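Local coordinates for cytolethal distending toxin protein C (Haemophilus ducreyi, PDB 1SR4) that is a lectin-like subunit of a three-chain bacterial genotoxin and probably binds carbohydrate, at residues 54-59 against 89-94. Sequence-based numbering, arbitrary orientation.
Sequences KEYEKL and DTDHTV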
loop_
_atom_site.group_PDB
_atom_site.type_symbol
_atom_site.label_atom_id
_atom_site.label_comp_id
_atom_site.label_asym_id
_atom_site.label_seq_id
_atom_site.Cartn_x
_atom_site.Cartn_y
_atom_site.Cartn_z
ATOM N N LYS C 54 4.540 -18.532 -19.636
ATOM C CA LYS C 54 3.587 -17.908 -20.549
ATOM C C LYS C 54 2.519 -18.830 -21.135
ATOM O O LYS C 54 1.827 -18.452 -22.077
ATOM C CB LYS C 54 4.351 -17.230 -21.695
ATOM C CG LYS C 54 5.328 -16.150 -21.234
ATOM C CD LYS C 54 4.594 -15.015 -20.525
ATOM C CE LYS C 54 5.551 -14.132 -19.747
ATOM N NZ LYS C 54 6.713 -13.717 -20.579
ATOM N N GLU C 55 2.349 -20.018 -20.573
ATOM C CA GLU C 55 1.372 -20.940 -21.132
ATOM C C GLU C 55 -0.086 -20.691 -20.781
ATOM O O GLU C 55 -0.965 -21.358 -21.323
ATOM C CB GLU C 55 1.725 -22.379 -20.753
ATOM C CG GLU C 55 1.655 -22.659 -19.271
ATOM C CD GLU C 55 2.958 -22.356 -18.558
ATOM O OE1 GLU C 55 3.532 -21.276 -18.785
ATOM O OE2 GLU C 55 3.405 -23.206 -17.762
ATOM N N TYR C 56 -0.359 -19.732 -19.898
ATOM C CA TYR C 56 -1.736 -19.463 -19.485
ATOM C C TYR C 56 -2.205 -18.059 -19.859
ATOM O O TYR C 56 -3.088 -17.497 -19.200
ATOM C CB TYR C 56 -1.874 -19.647 -17.960
ATOM C CG TYR C 56 -1.362 -20.975 -17.433
ATOM C CD1 TYR C 56 -1.985 -22.171 -17.772
ATOM C CD2 TYR C 56 -0.235 -21.033 -16.620
ATOM C CE1 TYR C 56 -1.495 -23.405 -17.321
ATOM C CE2 TYR C 56 0.268 -22.263 -16.159
ATOM C CZ TYR C 56 -0.363 -23.443 -16.517
ATOM O OH TYR C 56 0.156 -24.657 -16.108
ATOM N N GLU C 57 -1.646 -17.485 -20.914
ATOM C CA GLU C 57 -2.052 -16.134 -21.268
ATOM C C GLU C 57 -3.455 -15.988 -21.850
ATOM O O GLU C 57 -4.074 -14.941 -21.689
ATOM C CB GLU C 57 -1.046 -15.497 -22.228
ATOM C CG GLU C 57 0.307 -15.266 -21.587
ATOM C CD GLU C 57 0.222 -14.381 -20.344
ATOM O OE1 GLU C 57 -0.117 -13.193 -20.503
ATOM O OE2 GLU C 57 0.491 -14.873 -19.216
ATOM N N LYS C 58 -3.977 -17.027 -22.490
ATOM C CA LYS C 58 -5.292 -16.894 -23.101
ATOM C C LYS C 58 -6.428 -16.559 -22.138
ATOM O O LYS C 58 -7.304 -15.773 -22.476
ATOM C CB LYS C 58 -5.638 -18.144 -23.921
ATOM C CG LYS C 58 -6.258 -19.303 -23.157
ATOM C CD LYS C 58 -7.068 -20.187 -24.116
ATOM C CE LYS C 58 -7.833 -21.295 -23.390
ATOM N NZ LYS C 58 -6.930 -22.288 -22.736
ATOM N N LEU C 59 -6.406 -17.125 -20.935
ATOM C CA LEU C 59 -7.458 -16.851 -19.959
ATOM C C LEU C 59 -7.009 -15.968 -18.794
ATOM O O LEU C 59 -7.704 -15.880 -17.780
ATOM C CB LEU C 59 -8.010 -18.176 -19.417
ATOM C CG LEU C 59 -8.534 -19.132 -20.503
ATOM C CD1 LEU C 59 -8.997 -20.443 -19.879
ATOM C CD2 LEU C 59 -9.680 -18.463 -21.256
ATOM N N ASP C 89 3.800 -28.552 -10.517
ATOM C CA ASP C 89 2.550 -28.935 -11.191
ATOM C C ASP C 89 1.750 -27.646 -11.385
ATOM O O ASP C 89 0.747 -27.398 -10.708
ATOM C CB ASP C 89 1.758 -29.930 -10.332
ATOM C CG ASP C 89 0.451 -30.354 -10.980
ATOM O OD1 ASP C 89 0.172 -29.890 -12.099
ATOM O OD2 ASP C 89 -0.306 -31.144 -10.365
ATOM N N THR C 90 2.215 -26.828 -12.317
ATOM C CA THR C 90 1.611 -25.534 -12.576
ATOM C C THR C 90 0.121 -25.536 -12.915
ATOM O O THR C 90 -0.586 -24.591 -12.550
ATOM C CB THR C 90 2.413 -24.770 -13.664
ATOM O OG1 THR C 90 2.403 -25.505 -14.894
ATOM C CG2 THR C 90 3.849 -24.590 -13.219
ATOM N N ASP C 91 -0.365 -26.585 -13.590
ATOM C CA ASP C 91 -1.788 -26.661 -13.935
ATOM C C ASP C 91 -2.665 -26.613 -12.680
ATOM O O ASP C 91 -3.804 -26.149 -12.728
ATOM C CB ASP C 91 -2.104 -27.951 -14.694
ATOM C CG ASP C 91 -1.711 -27.892 -16.163
ATOM O OD1 ASP C 91 -1.104 -26.889 -16.611
ATOM O OD2 ASP C 91 -2.021 -28.874 -16.875
ATOM N N HIS C 92 -2.151 -27.108 -11.560
ATOM C CA HIS C 92 -2.931 -27.100 -10.323
ATOM C C HIS C 92 -2.481 -26.076 -9.301
ATOM O O HIS C 92 -3.165 -25.868 -8.310
ATOM C CB HIS C 92 -2.887 -28.470 -9.655
ATOM C CG HIS C 92 -3.547 -29.551 -10.454
ATOM N ND1 HIS C 92 -4.917 -29.664 -10.566
ATOM C CD2 HIS C 92 -3.023 -30.536 -11.220
ATOM C CE1 HIS C 92 -5.208 -30.671 -11.371
ATOM N NE2 HIS C 92 -4.077 -31.216 -11.784
ATOM N N THR C 93 -1.347 -25.428 -9.532
ATOM C CA THR C 93 -0.837 -24.494 -8.534
ATOM C C THR C 93 -0.777 -23.039 -8.932
ATOM O O THR C 93 -0.585 -22.180 -8.066
ATOM C CB THR C 93 0.570 -24.905 -8.079
ATOM O OG1 THR C 93 1.462 -24.862 -9.195
ATOM C CG2 THR C 93 0.546 -26.334 -7.528
ATOM N N VAL C 94 -0.933 -22.748 -10.221
ATOM C CA VAL C 94 -0.874 -21.362 -10.661
ATOM C C VAL C 94 -2.262 -20.737 -10.639
ATOM O O VAL C 94 -3.203 -21.230 -11.277
ATOM C CB VAL C 94 -0.263 -21.235 -12.060
ATOM C CG1 VAL C 94 -0.302 -19.766 -12.529
ATOM C CG2 VAL C 94 1.198 -21.734 -12.027
#
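In this beta-trefoil subunit, the loop between strands 46-50 and 64-69 reaches the short helical turn 90-93 that precedes strand 95-99. Residues 54-57 form a type I beta turn, and Y56, its third residue, carries most of the contact. Its CG lies anti to the carbonyl carbon (chi1 -52°), and the ring extends so that its phenol end meets the first turn of the helix.

Y56 OH donates to D91 OD1 at 2.6 Å. The oxygen receives this bond on its anti lone pair, away from OD2. Ring and carboxylate are turned steeply against each other, their planes 69° apart. T90 OG1 lies 2.7 Å from the same Y56 OH. The two hydroxyls are hydrogen-bonded. Both T90 OG1 and D91 OD1 sit at the ring edge, near its plane, so two neighbouring helix residues hold the phenol tip. The negative charge of D91 would be expected to polarise the phenol O-H.

E55 CG takes the crowded position between the backbone N and the carbonyl carbon (chi1 65°), which lays it over the centre of the Y56 ring, 3.4 Å above the plane. The bend at chi2 then turns the carboxylate. E55 OE2 is hydrogen-bonded to Y51 OH; T90 OG1, 3.8 Å from E55 OE2, is only a neighbour. Beside the phenol carbon, Y56 CE2 meets V94 CB at 4.3 Å, obliquely to the ring. L65 and A110 also touch both Y56 and V94.

The helical turn is steadied from within. D89, at the N-cap position, offers its carbonyl O to H92 N and to T93 OG1, the latter at 3.0 Å. The arrangement joins a type I turn in the loop between strands 46-50 and 64-69 to the one-turn helix before strand 95-99, within the beta-trefoil fold of the CDT A/C family.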